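Probable transcriptional regulator, LysR family protein (Rhodococcus sp., PDB 2QL3) probably acts as a DNA-binding LysR-family transcriptional regulator; this chain is its C-terminal domain, which in relatives senses small-molecule effectors. Local coordinates at residues Val3-Pro13 with Tyr31-Asp41; Glu68-Pro79 with Pro179-Gln190. All coordinates share one frame; numbering follows the deposited sequence.

Contact 1. Residues Val3-Pro13 with Tyr31-Asp41; sequences VAGPIAVGCYP and YPRASVEFRED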
# COMPACT_ATOMS: atom_id res chain seq x y z
N VAL A 3 16.85 28.86 -3.21
CA VAL A 3 15.69 28.43 -4.07
C VAL A 3 14.39 28.36 -3.28
O VAL A 3 14.36 27.97 -2.12
CB VAL A 3 15.93 27.11 -4.82
CG1 VAL A 3 15.26 25.92 -4.14
CG2 VAL A 3 15.36 27.23 -6.23
N ALA A 4 13.33 28.79 -3.93
CA ALA A 4 12.04 28.92 -3.29
C ALA A 4 10.90 28.71 -4.30
O ALA A 4 11.11 28.84 -5.50
CB ALA A 4 11.94 30.30 -2.61
N GLY A 5 9.71 28.35 -3.84
CA GLY A 5 8.60 28.17 -4.76
C GLY A 5 8.18 26.70 -4.90
O GLY A 5 8.85 25.79 -4.37
N PRO A 6 7.07 26.47 -5.62
CA PRO A 6 6.41 25.12 -5.70
C PRO A 6 7.14 24.21 -6.63
O PRO A 6 7.60 24.66 -7.67
CB PRO A 6 5.04 25.45 -6.29
CG PRO A 6 5.29 26.71 -7.14
CD PRO A 6 6.33 27.48 -6.39
N ILE A 7 7.22 22.91 -6.30
CA ILE A 7 7.63 21.87 -7.27
C ILE A 7 6.63 20.74 -7.16
O ILE A 7 6.25 20.38 -6.06
CB ILE A 7 9.12 21.33 -7.09
CG1 ILE A 7 9.42 20.23 -8.10
CG2 ILE A 7 9.42 20.83 -5.64
CD1 ILE A 7 10.75 19.50 -7.89
N ALA A 8 6.19 20.22 -8.29
CA ALA A 8 5.33 19.01 -8.32
C ALA A 8 6.15 17.75 -8.63
O ALA A 8 6.78 17.63 -9.68
CB ALA A 8 4.13 19.15 -9.27
N VAL A 9 6.17 16.86 -7.64
CA VAL A 9 6.90 15.59 -7.69
C VAL A 9 5.93 14.39 -7.74
O VAL A 9 5.07 14.19 -6.85
CB VAL A 9 7.83 15.40 -6.48
CG1 VAL A 9 8.65 14.07 -6.63
CG2 VAL A 9 8.77 16.62 -6.29
N GLY A 10 6.03 13.61 -8.79
CA GLY A 10 5.17 12.43 -8.86
C GLY A 10 5.98 11.19 -8.60
O GLY A 10 7.25 11.23 -8.69
N CYS A 11 5.30 10.09 -8.30
CA CYS A 11 5.96 8.79 -8.24
C CYS A 11 4.97 7.64 -8.36
O CYS A 11 3.76 7.87 -8.21
CB CYS A 11 6.81 8.66 -6.98
SG CYS A 11 5.91 8.34 -5.51
N TYR A 12 5.47 6.42 -8.63
CA TYR A 12 4.63 5.21 -8.61
C TYR A 12 4.38 4.83 -7.14
O TYR A 12 5.25 5.00 -6.31
CB TYR A 12 5.30 4.01 -9.31
CG TYR A 12 5.58 4.19 -10.78
CD1 TYR A 12 4.82 5.08 -11.57
CD2 TYR A 12 6.59 3.45 -11.40
CE1 TYR A 12 5.10 5.25 -12.94
CE2 TYR A 12 6.88 3.61 -12.74
CZ TYR A 12 6.12 4.49 -13.50
OH TYR A 12 6.44 4.66 -14.81
N PRO A 13 3.15 4.35 -6.81
CA PRO A 13 2.82 4.12 -5.39
C PRO A 13 3.80 3.29 -4.54
O PRO A 13 4.02 3.65 -3.40
CB PRO A 13 1.39 3.51 -5.44
CG PRO A 13 0.81 4.09 -6.75
CD PRO A 13 2.02 4.05 -7.70
N TYR A 31 15.92 23.31 1.77
CA TYR A 31 15.30 24.45 1.09
C TYR A 31 13.95 24.74 1.73
O TYR A 31 12.92 24.37 1.18
CB TYR A 31 15.09 24.13 -0.39
CG TYR A 31 16.37 23.93 -1.16
CD1 TYR A 31 17.16 25.00 -1.54
CD2 TYR A 31 16.80 22.64 -1.48
CE1 TYR A 31 18.36 24.80 -2.24
CE2 TYR A 31 17.98 22.43 -2.17
CZ TYR A 31 18.75 23.49 -2.55
OH TYR A 31 19.91 23.25 -3.25
N PRO A 32 13.95 25.41 2.88
CA PRO A 32 12.71 25.67 3.67
C PRO A 32 11.61 26.49 2.96
O PRO A 32 10.46 26.54 3.46
CB PRO A 32 13.22 26.50 4.86
CG PRO A 32 14.71 26.21 4.93
CD PRO A 32 15.14 26.01 3.50
N ARG A 33 11.98 27.15 1.85
CA ARG A 33 11.10 28.02 1.11
C ARG A 33 10.65 27.39 -0.22
O ARG A 33 9.96 28.04 -1.01
CB ARG A 33 11.81 29.34 0.85
CG ARG A 33 11.63 30.39 1.95
CD ARG A 33 12.67 31.53 1.94
NE ARG A 33 13.94 31.11 2.51
CZ ARG A 33 15.09 31.00 1.81
NH1 ARG A 33 16.19 30.59 2.45
NH2 ARG A 33 15.14 31.31 0.50
N ALA A 34 11.05 26.14 -0.49
CA ALA A 34 10.46 25.38 -1.58
C ALA A 34 9.23 24.70 -1.03
O ALA A 34 9.22 24.34 0.15
CB ALA A 34 11.44 24.31 -2.10
N SER A 35 8.20 24.49 -1.84
CA SER A 35 7.12 23.61 -1.39
C SER A 35 6.85 22.46 -2.36
O SER A 35 6.74 22.68 -3.58
CB SER A 35 5.84 24.41 -1.08
OG SER A 35 5.29 25.04 -2.21
N VAL A 36 6.76 21.23 -1.85
CA VAL A 36 6.49 20.10 -2.74
C VAL A 36 5.05 19.68 -2.88
O VAL A 36 4.32 19.51 -1.90
CB VAL A 36 7.47 18.90 -2.58
CG1 VAL A 36 8.33 19.01 -1.37
CG2 VAL A 36 6.82 17.53 -2.88
N GLU A 37 4.62 19.56 -4.14
CA GLU A 37 3.29 19.01 -4.39
C GLU A 37 3.49 17.55 -4.76
O GLU A 37 3.99 17.24 -5.84
CB GLU A 37 2.55 19.81 -5.48
CG GLU A 37 2.12 21.25 -4.99
CD GLU A 37 2.78 22.46 -5.73
OE1 GLU A 37 2.59 22.61 -6.97
OE2 GLU A 37 3.49 23.27 -5.05
N PHE A 38 3.15 16.68 -3.83
CA PHE A 38 3.44 15.27 -3.99
C PHE A 38 2.22 14.54 -4.52
O PHE A 38 1.13 14.68 -3.95
CB PHE A 38 3.88 14.69 -2.65
CG PHE A 38 4.02 13.21 -2.66
CD1 PHE A 38 3.04 12.39 -2.04
CD2 PHE A 38 5.09 12.61 -3.31
CE1 PHE A 38 3.19 10.98 -2.05
CE2 PHE A 38 5.23 11.20 -3.31
CZ PHE A 38 4.27 10.39 -2.68
N ARG A 39 2.39 13.77 -5.59
CA ARG A 39 1.31 12.93 -6.15
C ARG A 39 1.85 11.55 -6.46
O ARG A 39 2.80 11.42 -7.16
CB ARG A 39 0.71 13.48 -7.46
CG ARG A 39 0.66 14.97 -7.60
CD ARG A 39 -0.70 15.49 -8.05
NE ARG A 39 -0.70 16.95 -7.95
CZ ARG A 39 -0.94 17.65 -6.83
NH1 ARG A 39 -1.25 17.02 -5.68
NH2 ARG A 39 -0.86 18.98 -6.86
N GLU A 40 1.21 10.52 -5.93
CA GLU A 40 1.46 9.16 -6.34
C GLU A 40 0.49 8.83 -7.45
O GLU A 40 -0.69 9.14 -7.34
CB GLU A 40 1.15 8.20 -5.19
CG GLU A 40 2.30 7.97 -4.29
CD GLU A 40 1.93 7.26 -3.00
OE1 GLU A 40 0.84 7.55 -2.46
OE2 GLU A 40 2.74 6.43 -2.53
N ASP A 41 0.96 8.22 -8.52
CA ASP A 41 -0.02 7.79 -9.55
C ASP A 41 0.43 6.59 -10.30
O ASP A 41 1.60 6.26 -10.24
CB ASP A 41 -0.45 8.89 -10.52
CG ASP A 41 -1.95 8.97 -10.62
OD1 ASP A 41 -2.63 7.88 -10.73
OD2 ASP A 41 -2.45 10.10 -10.59
O HOH W 1 14.51 27.59 0.45

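Contact 2. Residues Glu68-Pro79 with Pro179-Gln190; sequences EWQTVPLMTREP and PASVAVVVAWHQ. With PO4 (phosphate ion), chain R.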
# COMPACT_ATOMS: atom_id res chain seq x y z
N GLU A 68 11.27 10.32 -24.51
CA GLU A 68 11.18 11.80 -24.39
C GLU A 68 11.66 12.30 -23.00
O GLU A 68 11.81 13.51 -22.79
CB GLU A 68 9.73 12.31 -24.66
CG GLU A 68 9.24 12.39 -26.19
CD GLU A 68 8.08 13.42 -26.43
OE1 GLU A 68 6.86 13.14 -26.16
OE2 GLU A 68 8.37 14.54 -26.95
N TRP A 69 11.87 11.36 -22.07
CA TRP A 69 12.23 11.65 -20.68
C TRP A 69 13.71 11.53 -20.44
O TRP A 69 14.34 10.55 -20.78
CB TRP A 69 11.49 10.67 -19.74
CG TRP A 69 9.95 10.90 -19.70
CD1 TRP A 69 9.18 11.65 -20.58
CD2 TRP A 69 9.03 10.30 -18.79
NE1 TRP A 69 7.85 11.57 -20.25
CE2 TRP A 69 7.72 10.76 -19.14
CE3 TRP A 69 9.17 9.44 -17.70
CZ2 TRP A 69 6.58 10.39 -18.42
CZ3 TRP A 69 8.04 9.08 -16.96
CH2 TRP A 69 6.76 9.54 -17.35
N GLN A 70 14.27 12.57 -19.89
CA GLN A 70 15.62 12.57 -19.37
C GLN A 70 15.51 11.86 -18.02
O GLN A 70 14.49 12.02 -17.33
CB GLN A 70 16.05 14.01 -19.16
CG GLN A 70 16.25 14.79 -20.45
CD GLN A 70 17.63 14.55 -21.03
OE1 GLN A 70 18.60 15.21 -20.65
NE2 GLN A 70 17.74 13.60 -21.96
N THR A 71 16.50 11.08 -17.66
CA THR A 71 16.48 10.32 -16.40
C THR A 71 17.88 10.38 -15.76
O THR A 71 18.86 10.57 -16.47
CB THR A 71 16.10 8.83 -16.58
OG1 THR A 71 17.09 8.18 -17.38
CG2 THR A 71 14.68 8.62 -17.20
N VAL A 72 17.97 10.22 -14.44
CA VAL A 72 19.25 10.11 -13.75
C VAL A 72 19.02 9.01 -12.68
O VAL A 72 18.09 9.11 -11.89
CB VAL A 72 19.66 11.46 -13.05
CG1 VAL A 72 20.76 11.22 -12.02
CG2 VAL A 72 20.21 12.50 -14.04
N PRO A 73 19.89 7.98 -12.65
CA PRO A 73 19.67 6.89 -11.72
C PRO A 73 19.91 7.25 -10.26
O PRO A 73 20.84 7.97 -9.92
CB PRO A 73 20.60 5.79 -12.22
CG PRO A 73 21.70 6.50 -12.89
CD PRO A 73 21.09 7.77 -13.49
N LEU A 74 19.03 6.79 -9.39
CA LEU A 74 19.12 7.12 -7.97
C LEU A 74 19.70 5.90 -7.25
O LEU A 74 20.51 6.00 -6.32
CB LEU A 74 17.72 7.43 -7.47
CG LEU A 74 17.12 8.84 -7.41
CD1 LEU A 74 17.75 9.78 -8.33
CD2 LEU A 74 15.65 8.75 -7.68
N MSE A 75 19.29 4.73 -7.74
CA MSE A 75 19.65 3.46 -7.15
C MSE A 75 19.22 2.37 -8.14
O MSE A 75 18.45 2.65 -9.06
CB MSE A 75 19.04 3.22 -5.76
CG MSE A 75 17.55 3.62 -5.53
SE MSE A 75 16.60 2.08 -4.86
CE MSE A 75 17.16 2.05 -2.96
N THR A 76 19.77 1.17 -7.96
CA THR A 76 19.47 0.03 -8.78
C THR A 76 19.14 -1.13 -7.83
O THR A 76 19.74 -1.26 -6.77
CB THR A 76 20.66 -0.37 -9.62
OG1 THR A 76 20.97 0.68 -10.53
CG2 THR A 76 20.31 -1.55 -10.47
N ARG A 77 18.22 -1.99 -8.21
CA ARG A 77 17.93 -3.15 -7.35
C ARG A 77 17.60 -4.33 -8.19
O ARG A 77 16.93 -4.23 -9.20
CB ARG A 77 16.73 -2.90 -6.41
CG ARG A 77 16.84 -1.61 -5.60
CD ARG A 77 17.17 -1.92 -4.18
NE ARG A 77 15.99 -1.64 -3.34
CZ ARG A 77 15.76 -2.18 -2.13
NH1 ARG A 77 16.64 -3.03 -1.59
NH2 ARG A 77 14.66 -1.83 -1.47
N GLU A 78 18.08 -5.45 -7.71
CA GLU A 78 17.80 -6.77 -8.24
C GLU A 78 16.39 -7.24 -7.82
O GLU A 78 16.07 -7.17 -6.65
CB GLU A 78 18.82 -7.68 -7.59
CG GLU A 78 20.01 -8.07 -8.40
CD GLU A 78 19.93 -9.54 -8.78
OE1 GLU A 78 19.87 -9.79 -10.01
OE2 GLU A 78 19.92 -10.44 -7.87
N PRO A 79 15.56 -7.73 -8.76
CA PRO A 79 14.36 -8.46 -8.27
C PRO A 79 14.75 -9.60 -7.33
O PRO A 79 15.80 -10.25 -7.57
CB PRO A 79 13.73 -9.06 -9.53
CG PRO A 79 14.40 -8.33 -10.69
CD PRO A 79 15.66 -7.66 -10.23
N PRO A 179 18.29 -12.36 -12.54
CA PRO A 179 17.49 -11.32 -13.19
C PRO A 179 18.15 -9.95 -13.34
O PRO A 179 19.03 -9.58 -12.58
CB PRO A 179 16.25 -11.24 -12.30
CG PRO A 179 16.76 -11.66 -10.95
CD PRO A 179 17.66 -12.79 -11.28
N ALA A 180 17.74 -9.25 -14.39
CA ALA A 180 18.23 -7.91 -14.73
C ALA A 180 17.93 -6.97 -13.55
O ALA A 180 16.85 -7.08 -12.95
CB ALA A 180 17.51 -7.42 -16.04
N SER A 181 18.90 -6.14 -13.16
CA SER A 181 18.64 -5.10 -12.16
C SER A 181 17.76 -4.01 -12.76
O SER A 181 17.77 -3.78 -13.98
CB SER A 181 19.94 -4.47 -11.65
OG SER A 181 20.69 -5.51 -11.05
N VAL A 182 17.02 -3.33 -11.89
CA VAL A 182 16.14 -2.28 -12.31
C VAL A 182 16.56 -1.03 -11.58
O VAL A 182 16.67 -1.02 -10.35
CB VAL A 182 14.65 -2.63 -11.99
CG1 VAL A 182 13.69 -1.45 -12.37
CG2 VAL A 182 14.24 -3.90 -12.70
N ALA A 183 16.78 0.02 -12.37
CA ALA A 183 17.08 1.33 -11.86
C ALA A 183 15.80 2.06 -11.47
O ALA A 183 14.78 2.00 -12.17
CB ALA A 183 17.86 2.13 -12.89
N VAL A 184 15.89 2.71 -10.31
CA VAL A 184 15.01 3.76 -9.93
C VAL A 184 15.69 5.07 -10.36
O VAL A 184 16.87 5.35 -10.03
CB VAL A 184 14.77 3.70 -8.44
CG1 VAL A 184 13.76 4.81 -7.98
CG2 VAL A 184 14.23 2.31 -8.05
N VAL A 185 14.93 5.87 -11.13
CA VAL A 185 15.41 7.14 -11.67
C VAL A 185 14.58 8.36 -11.19
O VAL A 185 13.42 8.22 -10.83
CB VAL A 185 15.43 7.09 -13.21
CG1 VAL A 185 16.39 5.94 -13.70
CG2 VAL A 185 13.98 6.91 -13.81
N VAL A 186 15.22 9.53 -11.14
CA VAL A 186 14.50 10.83 -11.27
C VAL A 186 14.32 11.18 -12.76
O VAL A 186 15.27 11.07 -13.55
CB VAL A 186 15.15 11.99 -10.46
CG1 VAL A 186 16.59 12.38 -10.98
CG2 VAL A 186 14.21 13.24 -10.43
N ALA A 187 13.11 11.53 -13.18
CA ALA A 187 12.86 11.77 -14.60
C ALA A 187 12.15 13.09 -14.86
O ALA A 187 11.45 13.62 -13.99
CB ALA A 187 12.05 10.56 -15.21
N TRP A 188 12.38 13.65 -16.02
CA TRP A 188 11.66 14.84 -16.45
C TRP A 188 11.63 14.83 -17.96
O TRP A 188 12.39 14.14 -18.58
CB TRP A 188 12.30 16.13 -15.94
CG TRP A 188 13.70 16.38 -16.45
CD1 TRP A 188 14.06 17.16 -17.50
CD2 TRP A 188 14.91 15.80 -15.95
NE1 TRP A 188 15.44 17.14 -17.69
CE2 TRP A 188 15.99 16.31 -16.74
CE3 TRP A 188 15.20 14.92 -14.89
CZ2 TRP A 188 17.32 15.99 -16.49
CZ3 TRP A 188 16.52 14.57 -14.65
CH2 TRP A 188 17.58 15.11 -15.46
N HIS A 189 10.76 15.62 -18.56
CA HIS A 189 10.58 15.58 -20.01
C HIS A 189 11.66 16.44 -20.73
O HIS A 189 11.88 17.58 -20.36
CB HIS A 189 9.16 16.09 -20.25
CG HIS A 189 8.60 15.78 -21.60
ND1 HIS A 189 9.03 16.41 -22.75
CD2 HIS A 189 7.58 14.97 -21.97
CE1 HIS A 189 8.31 15.98 -23.77
NE2 HIS A 189 7.42 15.11 -23.33
N GLN A 190 12.35 15.84 -21.72
CA GLN A 190 13.28 16.50 -22.66
C GLN A 190 12.94 17.93 -23.04
O GLN A 190 13.83 18.73 -23.28
CB GLN A 190 13.25 15.78 -24.00
CG GLN A 190 14.53 15.18 -24.44
CD GLN A 190 14.27 14.09 -25.37
OE1 GLN A 190 13.43 14.21 -26.29
NE2 GLN A 190 14.89 12.94 -25.10
P PO4 R . 22.89 1.64 -6.04
O1 PO4 R . 24.11 0.91 -6.59
O2 PO4 R . 22.93 3.09 -6.51
O3 PO4 R . 21.68 0.93 -6.57
O4 PO4 R . 22.82 1.62 -4.52

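Contact 1. Residues Val3-Pro13 with Tyr31-Asp41
The ring of Tyr31 meets Val3 obliquely, with CD1 of Tyr31 3.3 Å from CG1 of Val3, while the ring also meets that of Phe27 in helix 20-30. At the far end, the sulfur of Cys11 lies obliquely to the Phe38 ring, SG 4.8 Å from its centroid and nearest to CE2; with SG set between the backbone N and the carbonyl carbon (chi1 77°), it also reaches CG of Glu40. Beyond it, the carbonyl O of Asp41 lies at the edge of the Tyr12 ring, near its plane. The guanidinium of Arg33 has one face covered by a water that donates to Val3 O and accepts from Arg33 N, joining the two segments just before the strands pair.

Between these ends the backbones run parallel. Eight N-H...O bonds zigzag from Gly5 N to Arg33 O through to Asp41 N on Cys11 O, among them Ile7 N to Ser35 O at 2.8 Å. On one face, Ile7, Val9, Val36 and Phe38 give the branched and aromatic bulk suited to packing by helix 20-30, helix 196-205 and, at Val36 and Phe38, Tyr133 of the second subunit; CG2 of Val9 reaches CG2 of Val36 at 4.0 Å. The other face carries Pro6, Ala8, Ser35, Glu37 and Arg39, small or polar residues suited to a more exposed side, and the positive phi of Gly5 (111°) suits a residue without a side chain.

Phe38 also meets Phe144 of the second subunit, and the carboxylate of Glu40 is held by Thr135 and Thr140 of that subunit. Asp41 turns instead to a salt bridge with Arg45. Strand 5-11, helix 20-30 and strand 34-40 make a classic beta-alpha-beta crossover, the opening unit of the periplasmic-binding-protein-like fold of LysR effector domains.

Contact 2. Residues Glu68-Pro79 with Pro179-Gln190
Gln70 and Trp188 cross obliquely, with CB of Gln70 over one face of the indole, 3.6 Å from the centroid of its five-membered ring, a CH-pi contact for which the flat indole offers a broad apolar surface. The amide of Gln70 is turned 86° from the ring plane, and Val72 CG2 meets the edge of the same indole at CH2. With CG between the backbone N and the carbonyl carbon (chi1 63°), the Trp188 indole lies against Gln70 CB. On the opposite face of the sheet, the side chains of Trp69 and His189 cross at about a right angle, their ring planes oblique at 52°, and CB of Glu68 covers one face of the imidazole; small Ala187 leaves room for CE3 of Trp69.

Further along, Met75, a selenomethionine, lies side by side with Val184, SE 4.0 Å from CG2, whereas Leu74 crosses Val186 at about a right angle; branched valines suit this buried strand. The register shifts here: Val184 O takes a bond from Leu74 N at 2.7 Å and a weak one from Met75 N. Leu74 and Met75 facing Val184 form a classic beta bulge in an antiparallel strand pair.

Contact 1 and contact 2 belong to one mixed sheet, their centres 19 Å apart and their nearest atoms about 5 Å apart without touching. Strand 57-61 lies between them: it pairs parallel with strand 5-11 and antiparallel with strand 182-189, so the parallel crossover of contact 1 continues into the long antiparallel pair of contact 2. Contact 1 also reaches the second subunit, whereas contact 2 is touched by no other protein chain of the assembly. Bound phosphates, probably from the crystallisation liquor, lie near both: one about 5 Å from the side chain of Asp41, another about 4 Å from that of Trp188.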